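Local coordinates for protein aspartokinase (Synechocystis, PDB 3L76) that probably catalyses the ATP-dependent phosphorylation of L-aspartate to 4-phospho-L-aspartate, opening the pathway to lysine and threonine, both of which it binds at its ACT domains, at residues Ile302-Ser305 and Ser311-Ile314; Lys374-Leu379 and Gln461-Leu466; Asn385-Ser390 and Pro489-Ala494; Ile449-Asp454 and Gln480-Asn485; Ile508-Ile513 and Ala519-Asn524. All coordinates share one frame; numbering follows the deposited sequence.

Contact 1: residues Ile302-Ser305 and Ser311-Ile314; sequences IIQS and SNDI. With THR (threonine), chain C; SO4 (sulfate ion), chain G.
Next to the loop that joins the two segments, N312 and S305 are linked by one direct hydrogen bond: ND2 of N312 donates to the backbone O of S305 at 2.9 Å. The bond is nearly straight, 172° at the hydrogen, and the acceptor lies in the amide plane of N312. The other end of the same amide works too, since OD1 of N312 accepts a hydrogen bond from water 1 at 2.7 Å, and that water in turn receives a weak bond from the backbone N of S305. Asparagine suits this place because its one flat group donates and accepts at once. The strands 302-303 and 311-318 form an antiparallel hairpin of an ACT domain, and Q304, just past the first strand, carries the hairpin to an allosteric ligand, a bound threonine. With CG anti to the backbone N (chi1 -180°) and the chain extended, Q304 reaches the ligand hydroxyl: OE1 of Q304 accepts from OG1 of the threonine at 2.7 Å, while its NE2 returns a weak bond to the same oxygen. NE2 is also held by the backbone O atoms of I558 and E559. Van der Waals contacts complete the meeting, the chain of Q304 lying against the D313 carbonyl and the I314 side chain. The branched I314 makes the apolar packing, onward against A285, L288 and F289 of helix 284-294.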
# COMPACT_ATOMS: atom_id res chain seq x y z
N ILE A 302 15.16 17.76 45.01
CA ILE A 302 16.57 17.73 45.35
C ILE A 302 17.38 18.13 44.12
O ILE A 302 17.34 17.47 43.07
CB ILE A 302 17.02 16.35 45.88
CG1 ILE A 302 16.14 15.91 47.05
CG2 ILE A 302 18.51 16.39 46.30
CD1 ILE A 302 16.54 14.58 47.64
N ILE A 303 18.10 19.24 44.25
CA ILE A 303 18.88 19.77 43.14
C ILE A 303 20.36 19.95 43.51
O ILE A 303 20.72 20.64 44.46
CB ILE A 303 18.28 21.12 42.66
CG1 ILE A 303 16.77 20.98 42.41
CG2 ILE A 303 19.01 21.64 41.41
CD1 ILE A 303 16.12 22.23 41.86
N GLN A 304 21.22 19.28 42.76
CA GLN A 304 22.64 19.50 42.91
C GLN A 304 23.31 19.60 41.54
O GLN A 304 23.44 18.60 40.83
CB GLN A 304 23.27 18.38 43.72
CG GLN A 304 24.78 18.56 43.92
CD GLN A 304 25.41 17.36 44.59
OE1 GLN A 304 25.05 16.99 45.72
NE2 GLN A 304 26.35 16.74 43.89
N SER A 305 23.73 20.80 41.19
CA SER A 305 24.37 21.04 39.90
C SER A 305 25.86 20.68 39.97
O SER A 305 26.28 19.92 40.84
CB SER A 305 24.15 22.48 39.43
OG SER A 305 24.78 22.73 38.18
N SER A 311 34.19 21.53 46.07
CA SER A 311 32.98 21.41 46.85
C SER A 311 31.70 21.58 46.01
O SER A 311 31.76 21.81 44.81
CB SER A 311 33.02 22.40 48.02
OG SER A 311 33.28 23.71 47.56
N ASN A 312 30.54 21.44 46.64
CA ASN A 312 29.28 21.64 45.93
C ASN A 312 28.21 22.19 46.86
O ASN A 312 28.40 22.24 48.07
CB ASN A 312 28.80 20.33 45.31
CG ASN A 312 27.99 20.55 44.04
OD1 ASN A 312 27.43 21.61 43.82
ND2 ASN A 312 27.95 19.53 43.20
N ASP A 313 27.07 22.60 46.30
CA ASP A 313 25.90 22.93 47.11
C ASP A 313 24.87 21.79 47.02
O ASP A 313 24.87 21.00 46.07
CB ASP A 313 25.27 24.24 46.66
CG ASP A 313 26.27 25.37 46.55
OD1 ASP A 313 27.19 25.49 47.40
OD2 ASP A 313 26.11 26.18 45.61
N ILE A 314 24.01 21.69 48.02
CA ILE A 314 22.88 20.78 47.96
C ILE A 314 21.59 21.53 48.32
O ILE A 314 21.50 22.15 49.38
CB ILE A 314 23.06 19.58 48.86
CG1 ILE A 314 24.34 18.82 48.48
CG2 ILE A 314 21.84 18.68 48.77
CD1 ILE A 314 24.61 17.58 49.31
N THR C . 29.65 14.43 46.17
CA THR C . 28.88 14.39 47.42
C THR C . 28.39 12.98 47.74
O THR C . 28.60 12.05 46.96
CB THR C . 27.69 15.37 47.39
OG1 THR C . 26.78 15.02 46.34
CG2 THR C . 28.20 16.79 47.14
OXT THR C . 27.80 12.77 48.81
S SO4 G . 36.32 25.33 47.61
O1 SO4 G . 35.67 25.78 46.42
O2 SO4 G . 35.53 24.61 48.58
O3 SO4 G . 37.33 24.41 47.15
O4 SO4 G . 36.75 26.50 48.32
O HOH W 1 25.08 22.84 43.14

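Contact 2: residues Lys374-Leu379 and Gln461-Leu466; sequences KMFKTL and QLFTAL
The backbone O of K374 is gripped twice, by the N of T378 at 3.0 Å and by OG1 of T378 at 2.7 Å, the two donors coming from opposite faces of the carbonyl plane. This is a turn of helix 371-381 with a threonine folding its hydroxyl back on the helix, which suits a partly exposed position. From the same helix F376 reaches across to F463 of helix 458-468. In both phenylalanines CG stands anti to the carbonyl carbon (chi1 -52° in F376), which sends each ring toward the other helix. The rings form an offset edge-to-face pair, the edge of F376 presented to the face of F463, with centroids 5.7 Å apart and planes at 69°. CE2 of F376 makes the nearest approach, 3.7 Å from CD2 of F463. The two helices belong to successive ACT domains, and the aromatic pair is the sole contact between these segments. F463 also meets F495 edge to face, while F376 leans on V396, C398 and I386, so both rings sit buried. An alanine in place of F463 would probably leave the edge of F376 facing a gap and F495 without its aromatic mate. With no hydrogen bond or salt bridge between these two segments, their union rests on apolar burial and on the weak electrostatic match of a ring edge with a ring face.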
# COMPACT_ATOMS: atom_id res chain seq x y z
N LYS A 374 11.53 26.22 24.90
CA LYS A 374 10.29 26.96 24.76
C LYS A 374 9.68 27.30 26.13
O LYS A 374 9.10 28.36 26.30
CB LYS A 374 9.30 26.18 23.91
CG LYS A 374 7.98 26.91 23.73
CD LYS A 374 7.03 26.08 22.90
CE LYS A 374 5.68 26.76 22.76
NZ LYS A 374 4.65 25.76 22.37
N MET A 375 9.82 26.40 27.09
CA MET A 375 9.44 26.75 28.46
C MET A 375 10.17 28.00 28.94
O MET A 375 9.55 28.98 29.35
CB MET A 375 9.72 25.60 29.41
CG MET A 375 9.20 25.87 30.81
SD MET A 375 9.72 24.61 31.97
CE MET A 375 8.74 25.11 33.38
N PHE A 376 11.50 27.97 28.86
CA PHE A 376 12.35 29.10 29.28
C PHE A 376 12.04 30.40 28.55
O PHE A 376 12.01 31.46 29.17
CB PHE A 376 13.84 28.75 29.14
CG PHE A 376 14.23 27.44 29.82
CD1 PHE A 376 13.46 26.91 30.86
CD2 PHE A 376 15.36 26.74 29.41
CE1 PHE A 376 13.82 25.71 31.48
CE2 PHE A 376 15.73 25.54 30.01
CZ PHE A 376 14.98 25.02 31.05
N LYS A 377 11.79 30.32 27.25
CA LYS A 377 11.44 31.51 26.47
C LYS A 377 10.10 32.10 26.93
O LYS A 377 9.98 33.30 27.11
CB LYS A 377 11.38 31.18 24.98
CG LYS A 377 10.90 32.34 24.10
CD LYS A 377 10.43 31.85 22.72
CE LYS A 377 9.73 32.95 21.92
NZ LYS A 377 10.62 34.11 21.63
N THR A 378 9.11 31.23 27.12
CA THR A 378 7.79 31.66 27.58
C THR A 378 7.88 32.45 28.88
O THR A 378 7.28 33.51 28.99
CB THR A 378 6.85 30.48 27.77
OG1 THR A 378 6.81 29.71 26.57
CG2 THR A 378 5.45 30.96 28.08
N LEU A 379 8.61 31.92 29.85
CA LEU A 379 8.84 32.62 31.12
C LEU A 379 9.62 33.91 30.92
O LEU A 379 9.27 34.97 31.46
CB LEU A 379 9.55 31.71 32.12
CG LEU A 379 8.76 30.45 32.48
CD1 LEU A 379 9.52 29.60 33.45
CD2 LEU A 379 7.42 30.80 33.05
N GLN A 461 17.98 31.64 25.77
CA GLN A 461 18.85 31.87 24.63
C GLN A 461 19.89 30.76 24.42
O GLN A 461 20.24 30.45 23.28
CB GLN A 461 19.45 33.29 24.65
CG GLN A 461 20.92 33.40 25.02
CD GLN A 461 21.36 34.85 25.10
OE1 GLN A 461 20.53 35.75 25.22
NE2 GLN A 461 22.67 35.07 25.03
N LEU A 462 20.32 30.13 25.50
CA LEU A 462 21.30 29.06 25.40
C LEU A 462 20.64 27.80 24.86
O LEU A 462 21.19 27.12 23.99
CB LEU A 462 21.92 28.78 26.76
CG LEU A 462 22.77 29.91 27.34
CD1 LEU A 462 22.91 29.75 28.82
CD2 LEU A 462 24.13 30.00 26.65
N PHE A 463 19.47 27.48 25.38
CA PHE A 463 18.80 26.26 24.97
C PHE A 463 18.05 26.40 23.66
O PHE A 463 17.89 25.40 22.95
CB PHE A 463 17.94 25.68 26.10
CG PHE A 463 18.76 25.14 27.20
CD1 PHE A 463 19.36 23.91 27.07
CD2 PHE A 463 18.99 25.88 28.34
CE1 PHE A 463 20.16 23.41 28.08
CE2 PHE A 463 19.80 25.39 29.33
CZ PHE A 463 20.38 24.16 29.20
N THR A 464 17.65 27.62 23.30
CA THR A 464 17.06 27.85 21.98
C THR A 464 18.09 27.57 20.90
O THR A 464 17.78 26.96 19.88
CB THR A 464 16.52 29.27 21.81
OG1 THR A 464 15.38 29.46 22.63
CG2 THR A 464 16.12 29.53 20.36
N ALA A 465 19.32 28.02 21.15
CA ALA A 465 20.43 27.83 20.23
C ALA A 465 20.69 26.36 19.93
O ALA A 465 20.83 25.97 18.78
CB ALA A 465 21.68 28.49 20.78
N LEU A 466 20.77 25.55 20.98
CA LEU A 466 20.96 24.12 20.81
C LEU A 466 19.79 23.46 20.08
O LEU A 466 19.97 22.54 19.29
CB LEU A 466 21.13 23.44 22.17
CG LEU A 466 22.38 23.74 23.00
CD1 LEU A 466 22.28 23.13 24.41
CD2 LEU A 466 23.60 23.23 22.27

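Contact 3: residues Asn385-Ser390 and Pro489-Ala494; sequences NIEMIS and PCRDIA. With THR (threonine), chain D.
A threonine-binding site at the junction of two ACT domains brings these segments together. N385 and I386 hold the ligand from one side: OD1 of N385 accepts from the threonine N at 2.7 Å, the backbone N of I386 donates to the threonine O at 2.9 Å, and the O of I386 takes another bond from the ligand N. Asparagine fits here because its ND2 can bond to D454, a further ligand-binding residue, while OD1 faces the ammonium group. Next to the site, R491 stretches out from its strand, extended from CG to NE, and lays its guanidinium beneath the O of E387, which sits 2.9 Å above one face and displaced toward the rim. That oxygen bonds instead to NE2 of Q478. The cation is held by S479 O at NH1 and by a salt bridge from NH2 to D454. Water 2 accepts from NH2 of R491 at 3.0 Å and donates a weak bond to OE1 of E387, linking the opposite charges, whose nearest charged atoms remain 4.6 Å apart. E387 and M388 form a classic beta bulge opposite V399 of strand 395-401, and strand 475-479 runs between strands 388-391 and 490-498, pairing with each.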
# COMPACT_ATOMS: atom_id res chain seq x y z
N ASN A 385 12.09 35.41 36.14
CA ASN A 385 13.42 34.84 36.26
C ASN A 385 13.37 33.42 36.80
O ASN A 385 12.62 33.13 37.73
CB ASN A 385 14.29 35.71 37.20
CG ASN A 385 15.71 35.18 37.32
OD1 ASN A 385 16.50 35.27 36.38
ND2 ASN A 385 16.03 34.60 38.48
N ILE A 386 14.18 32.53 36.22
CA ILE A 386 14.27 31.15 36.68
C ILE A 386 15.40 31.01 37.70
O ILE A 386 16.55 31.28 37.40
CB ILE A 386 14.53 30.20 35.49
CG1 ILE A 386 13.50 30.44 34.38
CG2 ILE A 386 14.57 28.74 35.98
CD1 ILE A 386 13.81 29.73 33.09
N GLU A 387 15.06 30.54 38.89
CA GLU A 387 16.02 30.43 39.98
C GLU A 387 16.68 29.07 39.97
O GLU A 387 17.90 28.97 39.93
CB GLU A 387 15.35 30.70 41.32
CG GLU A 387 14.77 32.09 41.42
CD GLU A 387 14.24 32.44 42.80
OE1 GLU A 387 14.53 31.69 43.76
OE2 GLU A 387 13.54 33.47 42.92
N MET A 388 15.88 28.02 39.99
CA MET A 388 16.41 26.67 39.92
C MET A 388 15.74 25.84 38.82
O MET A 388 14.64 26.15 38.37
CB MET A 388 16.24 26.00 41.28
CG MET A 388 17.08 26.63 42.37
SD MET A 388 17.34 25.52 43.77
CE MET A 388 15.69 25.46 44.47
N ILE A 389 16.41 24.76 38.42
CA ILE A 389 15.92 23.87 37.37
C ILE A 389 16.22 22.42 37.65
O ILE A 389 17.34 22.08 38.03
CB ILE A 389 16.50 24.22 35.95
CG1 ILE A 389 16.26 25.69 35.60
CG2 ILE A 389 15.86 23.34 34.86
CD1 ILE A 389 16.99 26.14 34.35
N SER A 390 15.23 21.56 37.42
CA SER A 390 15.37 20.13 37.63
C SER A 390 14.54 19.35 36.61
O SER A 390 13.32 19.56 36.50
CB SER A 390 14.93 19.77 39.05
OG SER A 390 15.12 18.39 39.32
N PRO A 489 25.14 39.11 39.63
CA PRO A 489 24.80 37.74 40.04
C PRO A 489 24.69 36.78 38.87
O PRO A 489 24.40 37.19 37.74
CB PRO A 489 23.43 37.91 40.71
CG PRO A 489 23.41 39.32 41.18
CD PRO A 489 24.22 40.11 40.19
N CYS A 490 24.89 35.49 39.15
CA CYS A 490 24.93 34.47 38.12
C CYS A 490 24.84 33.06 38.72
O CYS A 490 25.06 32.87 39.92
CB CYS A 490 26.20 34.64 37.30
SG CYS A 490 27.68 34.28 38.26
N ARG A 491 24.49 32.08 37.89
CA ARG A 491 24.40 30.69 38.31
C ARG A 491 25.07 29.84 37.24
O ARG A 491 25.17 30.26 36.10
CB ARG A 491 22.93 30.27 38.47
CG ARG A 491 22.10 31.09 39.42
CD ARG A 491 20.63 30.62 39.46
NE ARG A 491 19.78 31.62 40.10
CZ ARG A 491 19.40 31.58 41.37
NH1 ARG A 491 19.75 30.57 42.15
NH2 ARG A 491 18.66 32.57 41.87
N ASP A 492 25.55 28.67 37.61
CA ASP A 492 26.04 27.69 36.66
C ASP A 492 24.86 26.90 36.15
O ASP A 492 23.90 26.66 36.88
CB ASP A 492 27.03 26.75 37.33
CG ASP A 492 28.31 27.44 37.75
OD1 ASP A 492 28.58 28.56 37.26
OD2 ASP A 492 29.05 26.84 38.57
N ILE A 493 24.94 26.50 34.88
CA ILE A 493 23.92 25.65 34.30
C ILE A 493 24.59 24.42 33.74
O ILE A 493 25.45 24.53 32.87
CB ILE A 493 23.14 26.37 33.16
CG1 ILE A 493 22.38 27.58 33.70
CG2 ILE A 493 22.16 25.40 32.46
CD1 ILE A 493 21.53 28.29 32.65
N ALA A 494 24.22 23.25 34.25
CA ALA A 494 24.70 21.99 33.70
C ALA A 494 23.57 21.28 32.92
O ALA A 494 22.40 21.36 33.29
CB ALA A 494 25.22 21.09 34.81
N THR D . 18.04 33.16 35.69
CA THR D . 18.37 32.84 34.31
C THR D . 17.11 32.84 33.46
O THR D . 15.99 32.94 34.00
CB THR D . 19.04 31.46 34.17
OG1 THR D . 18.15 30.44 34.65
CG2 THR D . 20.37 31.42 34.95
OXT THR D . 17.21 32.77 32.23
O HOH W 2 17.84 32.08 44.69

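Contact 4: residues Ile449-Asp454 and Gln480-Asn485; sequences IRHVPD and QRCRIN. With THR (threonine), chain D.
D454 turns its CG anti to the backbone N (chi1 -172°), and R481, extended from CG to NE, brings its guanidinium to meet it. The arginine approaches side-on, NE and NH2 both reaching one oxygen. NE of R481 donates to the anti lone pair of D454 OD2, on the side away from OD1, at 2.9 Å with 159° at the hydrogen; NH2 of R481 follows at 3.2 Å on a more bent path, out of the carboxylate plane. The oxygen lies in the guanidinium plane, yet the carboxylate itself stands almost perpendicular to that plane, at 89°. Two cations are likely to stabilise the negative charge, which R491 also neutralises. The other oxygen, OD1 of D454, accepts from the N of the bound threonine at 2.7 Å, so aspartate serves the allosteric pocket and the loop together. An asparagine in its place would probably leave R481 and R491 without their shared countercharge and weaken the hold on the ligand's ammonium group. Further along, SG of C482 lies at the edge of the H451 ring, 4.2 Å from its centroid, and CG2 of I484 comes within 3.9 Å of CE1 of H451. The contact joins the end of strand 437-453 to the loop between strands 475-479 and 490-498, with V452 packed on helix 458-468 and C482 touching C490 of strand 490-498.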
# COMPACT_ATOMS: atom_id res chain seq x y z
N ILE A 449 27.77 25.22 31.67
CA ILE A 449 28.13 26.56 31.32
C ILE A 449 28.23 27.41 32.59
O ILE A 449 27.24 27.73 33.25
CB ILE A 449 27.25 27.09 30.14
CG1 ILE A 449 26.82 28.52 30.36
CG2 ILE A 449 26.08 26.15 29.83
CD1 ILE A 449 27.95 29.50 30.14
N ARG A 450 29.47 27.73 32.97
CA ARG A 450 29.77 28.48 34.19
C ARG A 450 29.34 29.95 34.08
O ARG A 450 29.57 30.59 33.06
CB ARG A 450 31.27 28.44 34.50
CG ARG A 450 31.90 27.06 34.74
CD ARG A 450 31.67 26.56 36.14
NE ARG A 450 32.43 25.35 36.41
CZ ARG A 450 32.28 24.62 37.51
NH1 ARG A 450 31.40 24.99 38.42
NH2 ARG A 450 33.00 23.52 37.70
N HIS A 451 28.71 30.46 35.13
CA HIS A 451 28.48 31.90 35.27
C HIS A 451 27.48 32.52 34.30
O HIS A 451 27.77 33.53 33.67
CB HIS A 451 29.80 32.67 35.21
CG HIS A 451 30.66 32.46 36.41
ND1 HIS A 451 30.13 32.16 37.65
CD2 HIS A 451 32.00 32.50 36.58
CE1 HIS A 451 31.11 32.04 38.52
NE2 HIS A 451 32.25 32.24 37.90
N VAL A 452 26.30 31.93 34.20
CA VAL A 452 25.24 32.51 33.38
C VAL A 452 24.63 33.63 34.19
O VAL A 452 24.25 33.42 35.35
CB VAL A 452 24.16 31.45 33.00
CG1 VAL A 452 23.01 32.09 32.23
CG2 VAL A 452 24.76 30.32 32.19
N PRO A 453 24.55 34.83 33.60
CA PRO A 453 23.90 35.97 34.27
C PRO A 453 22.51 35.58 34.76
O PRO A 453 21.70 35.08 33.98
CB PRO A 453 23.79 37.01 33.15
CG PRO A 453 24.91 36.68 32.21
CD PRO A 453 25.02 35.17 32.24
N ASP A 454 22.26 35.78 36.04
CA ASP A 454 21.00 35.38 36.64
C ASP A 454 19.88 36.41 36.34
O ASP A 454 19.40 37.11 37.23
CB ASP A 454 21.16 35.11 38.14
CG ASP A 454 19.90 34.50 38.76
OD1 ASP A 454 19.18 33.82 38.02
OD2 ASP A 454 19.63 34.68 39.97
N GLN A 480 22.19 27.02 42.92
CA GLN A 480 22.40 28.30 43.60
C GLN A 480 23.08 29.37 42.75
O GLN A 480 23.63 29.09 41.68
CB GLN A 480 23.18 28.07 44.90
CG GLN A 480 22.47 27.09 45.87
CD GLN A 480 21.00 27.43 46.01
OE1 GLN A 480 20.63 28.40 46.67
NE2 GLN A 480 20.15 26.65 45.37
N ARG A 481 23.04 30.60 43.23
CA ARG A 481 23.93 31.63 42.70
C ARG A 481 25.40 31.29 42.99
O ARG A 481 25.73 30.75 44.05
CB ARG A 481 23.59 32.99 43.28
CG ARG A 481 22.27 33.50 42.75
CD ARG A 481 21.95 34.89 43.25
NE ARG A 481 21.02 35.58 42.35
CZ ARG A 481 20.58 36.82 42.53
NH1 ARG A 481 20.99 37.53 43.58
NH2 ARG A 481 19.74 37.36 41.66
N CYS A 482 26.26 31.57 42.02
CA CYS A 482 27.70 31.36 42.16
C CYS A 482 28.28 32.24 43.28
O CYS A 482 27.93 33.42 43.40
CB CYS A 482 28.41 31.75 40.86
SG CYS A 482 27.81 30.95 39.41
N ARG A 483 29.18 31.69 44.10
CA ARG A 483 29.90 32.55 45.04
C ARG A 483 30.97 33.40 44.33
O ARG A 483 31.97 32.88 43.80
CB ARG A 483 30.53 31.74 46.17
CG ARG A 483 29.70 30.56 46.59
CD ARG A 483 30.40 29.78 47.68
NE ARG A 483 31.56 29.01 47.21
CZ ARG A 483 31.49 27.76 46.77
NH1 ARG A 483 30.31 27.13 46.70
NH2 ARG A 483 32.60 27.12 46.40
N ILE A 484 30.75 34.71 44.33
CA ILE A 484 31.64 35.70 43.70
C ILE A 484 31.68 37.00 44.53
O ILE A 484 30.66 37.42 45.08
CB ILE A 484 31.24 36.02 42.22
CG1 ILE A 484 29.94 36.83 42.14
CG2 ILE A 484 31.12 34.76 41.38
CD1 ILE A 484 29.70 37.44 40.78
N ASN A 485 32.86 37.62 44.62
CA ASN A 485 33.05 38.84 45.42
C ASN A 485 32.04 39.91 45.01
O ASN A 485 30.92 39.94 45.52
CB ASN A 485 34.49 39.37 45.28
CG ASN A 485 34.83 40.46 46.31
OD1 ASN A 485 34.58 41.65 46.08
ND2 ASN A 485 35.41 40.06 47.44
N THR D . 18.04 33.16 35.69
CA THR D . 18.37 32.84 34.31
C THR D . 17.11 32.84 33.46
O THR D . 15.99 32.94 34.00
CB THR D . 19.04 31.46 34.17
OG1 THR D . 18.15 30.44 34.65
CG2 THR D . 20.37 31.42 34.95
OXT THR D . 17.21 32.77 32.23

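Contact 5: residues Ile508-Ile513 and Ala519-Asn524; sequences ILQPLI and AAIVVN
I513 and I521 cross at a slant, CD1 of I513 lying 3.7 Å from CG1 of I521. The meeting depends on the torsion of I513, whose CG1 sits between the backbone N and the carbonyl carbon (chi1 68°), with the rest of that branch extended, so that the tip is carried along the start of the strand. The same methyl group passes 3.7 Å from the backbone N of A520. Closer to the backbone, CB of I513 faces CB of A519 at 3.7 Å. Both bonds from CA to CB are directed at the opposing segment here, and the single methyl of alanine suits this close approach to a branched isoleucine. The segments are the end of helix 499-512 and the start of strand 520-533, joined by a short connection, so the contact closes a local helix-to-strand turn of the ACT region, the helix packing beside a strand that pairs with strand 437-453. Q510 and I521 slide past each other in opposite directions. In one of its two conformers the glutamine, bent at chi2, brings its OE1 to 4.0 Å from CB of I521, while its NE2 donates to water 3 at 2.8 Å. Water 3 also accepts from the backbone N of I521 at 3.2 Å, a tentative bridge between helix and strand on the solvent-facing side, a fitting post for a flexible polar residue. L509 packs against L462 of helix 458-468, while I521 reaches I447 and I513 touches I449, both on strand 437-453.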
# COMPACT_ATOMS: atom_id res chain seq x y z
N ILE A 508 28.33 25.50 19.52
CA ILE A 508 27.21 26.42 19.40
C ILE A 508 27.21 27.46 20.54
O ILE A 508 26.97 28.64 20.33
CB ILE A 508 25.87 25.66 19.40
CG1 ILE A 508 25.82 24.71 18.21
CG2 ILE A 508 24.68 26.63 19.41
CD1 ILE A 508 24.75 23.65 18.32
N LEU A 509 27.52 27.02 21.75
CA LEU A 509 27.42 27.89 22.91
C LEU A 509 28.61 28.85 23.12
O LEU A 509 28.43 29.93 23.69
CB LEU A 509 27.19 27.06 24.19
CG LEU A 509 25.95 26.16 24.26
CD1 LEU A 509 26.01 25.29 25.50
CD2 LEU A 509 24.68 26.99 24.22
N GLN A 510 29.80 28.48 22.65
CA GLN A 510 31.00 29.28 22.90
C GLN A 510 30.84 30.75 22.48
O GLN A 510 31.15 31.65 23.25
CB GLN A 510 32.23 28.67 22.23
CG GLN A 510 33.52 29.27 22.73
CD GLN A 510 33.81 28.91 24.18
OE1 GLN A 510 33.83 27.74 24.54
NE2 GLN A 510 34.06 29.93 25.01
N PRO A 511 30.35 30.98 21.26
CA PRO A 511 30.05 32.34 20.80
C PRO A 511 29.13 33.13 21.74
O PRO A 511 29.34 34.33 21.94
CB PRO A 511 29.29 32.09 19.49
CG PRO A 511 29.77 30.79 19.02
CD PRO A 511 30.10 29.97 20.22
N LEU A 512 28.12 32.46 22.30
CA LEU A 512 27.07 33.14 23.04
C LEU A 512 27.51 33.67 24.40
O LEU A 512 26.86 34.54 24.96
CB LEU A 512 25.83 32.25 23.20
CG LEU A 512 24.95 32.07 21.96
CD1 LEU A 512 25.70 31.29 20.90
CD2 LEU A 512 23.66 31.36 22.32
N ILE A 513 28.60 33.13 24.94
CA ILE A 513 29.08 33.56 26.24
C ILE A 513 30.28 34.51 26.14
O ILE A 513 30.80 34.95 27.16
CB ILE A 513 29.47 32.36 27.12
CG1 ILE A 513 30.69 31.66 26.55
CG2 ILE A 513 28.31 31.39 27.23
CD1 ILE A 513 31.15 30.50 27.37
N ALA A 519 32.33 33.67 32.15
CA ALA A 519 31.57 32.54 31.64
C ALA A 519 32.52 31.52 31.05
O ALA A 519 33.65 31.83 30.70
CB ALA A 519 30.54 33.00 30.62
N ALA A 520 32.08 30.28 30.92
CA ALA A 520 32.94 29.24 30.40
C ALA A 520 32.13 28.00 30.08
O ALA A 520 31.08 27.77 30.67
CB ALA A 520 34.03 28.91 31.40
N ILE A 521 32.64 27.19 29.15
CA ILE A 521 31.99 25.94 28.79
C ILE A 521 32.94 24.80 29.04
O ILE A 521 34.07 24.82 28.56
CB ILE A 521 31.55 25.90 27.31
CG1 ILE A 521 30.45 26.92 27.06
CG2 ILE A 521 31.05 24.51 26.92
CD1 ILE A 521 30.00 26.93 25.66
N VAL A 522 32.50 23.82 29.81
CA VAL A 522 33.32 22.66 30.10
C VAL A 522 32.52 21.39 29.89
O VAL A 522 31.43 21.23 30.43
CB VAL A 522 33.90 22.72 31.54
CG1 VAL A 522 32.86 23.26 32.53
CG2 VAL A 522 34.41 21.35 31.96
N VAL A 523 33.07 20.48 29.10
CA VAL A 523 32.41 19.20 28.88
C VAL A 523 33.14 18.05 29.56
O VAL A 523 34.36 18.04 29.64
CB VAL A 523 32.17 18.91 27.38
CG1 VAL A 523 32.81 19.98 26.53
CG2 VAL A 523 32.65 17.53 27.00
N ASN A 524 32.37 17.11 30.08
CA ASN A 524 32.88 15.91 30.73
C ASN A 524 32.11 14.72 30.19
O ASN A 524 30.94 14.54 30.51
CB ASN A 524 32.72 16.02 32.24
CG ASN A 524 33.08 14.73 32.97
OD1 ASN A 524 33.67 13.82 32.39
ND2 ASN A 524 32.72 14.65 34.24
O HOH W 3 34.92 28.30 27.13

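Overall arrangement
From the N terminus, contact 1 comes first, closing a short hairpin of the first ACT domain before any other contact opens. Contact 2 then starts on helix 371-381 and contact 3 just after it; both end in the following ACT domain, and their segments alternate, so the two loops cross. Contact 4 is nested wholly inside the loop of contact 3, crosses contact 2, and shares with contact 3 one bound threonine. Contact 5 closes last, a local helix-to-strand turn whose strand pairs with that of contact 4. Contact 1 packs against contact 3 through I303, so the first ACT domain is tied to the later ones.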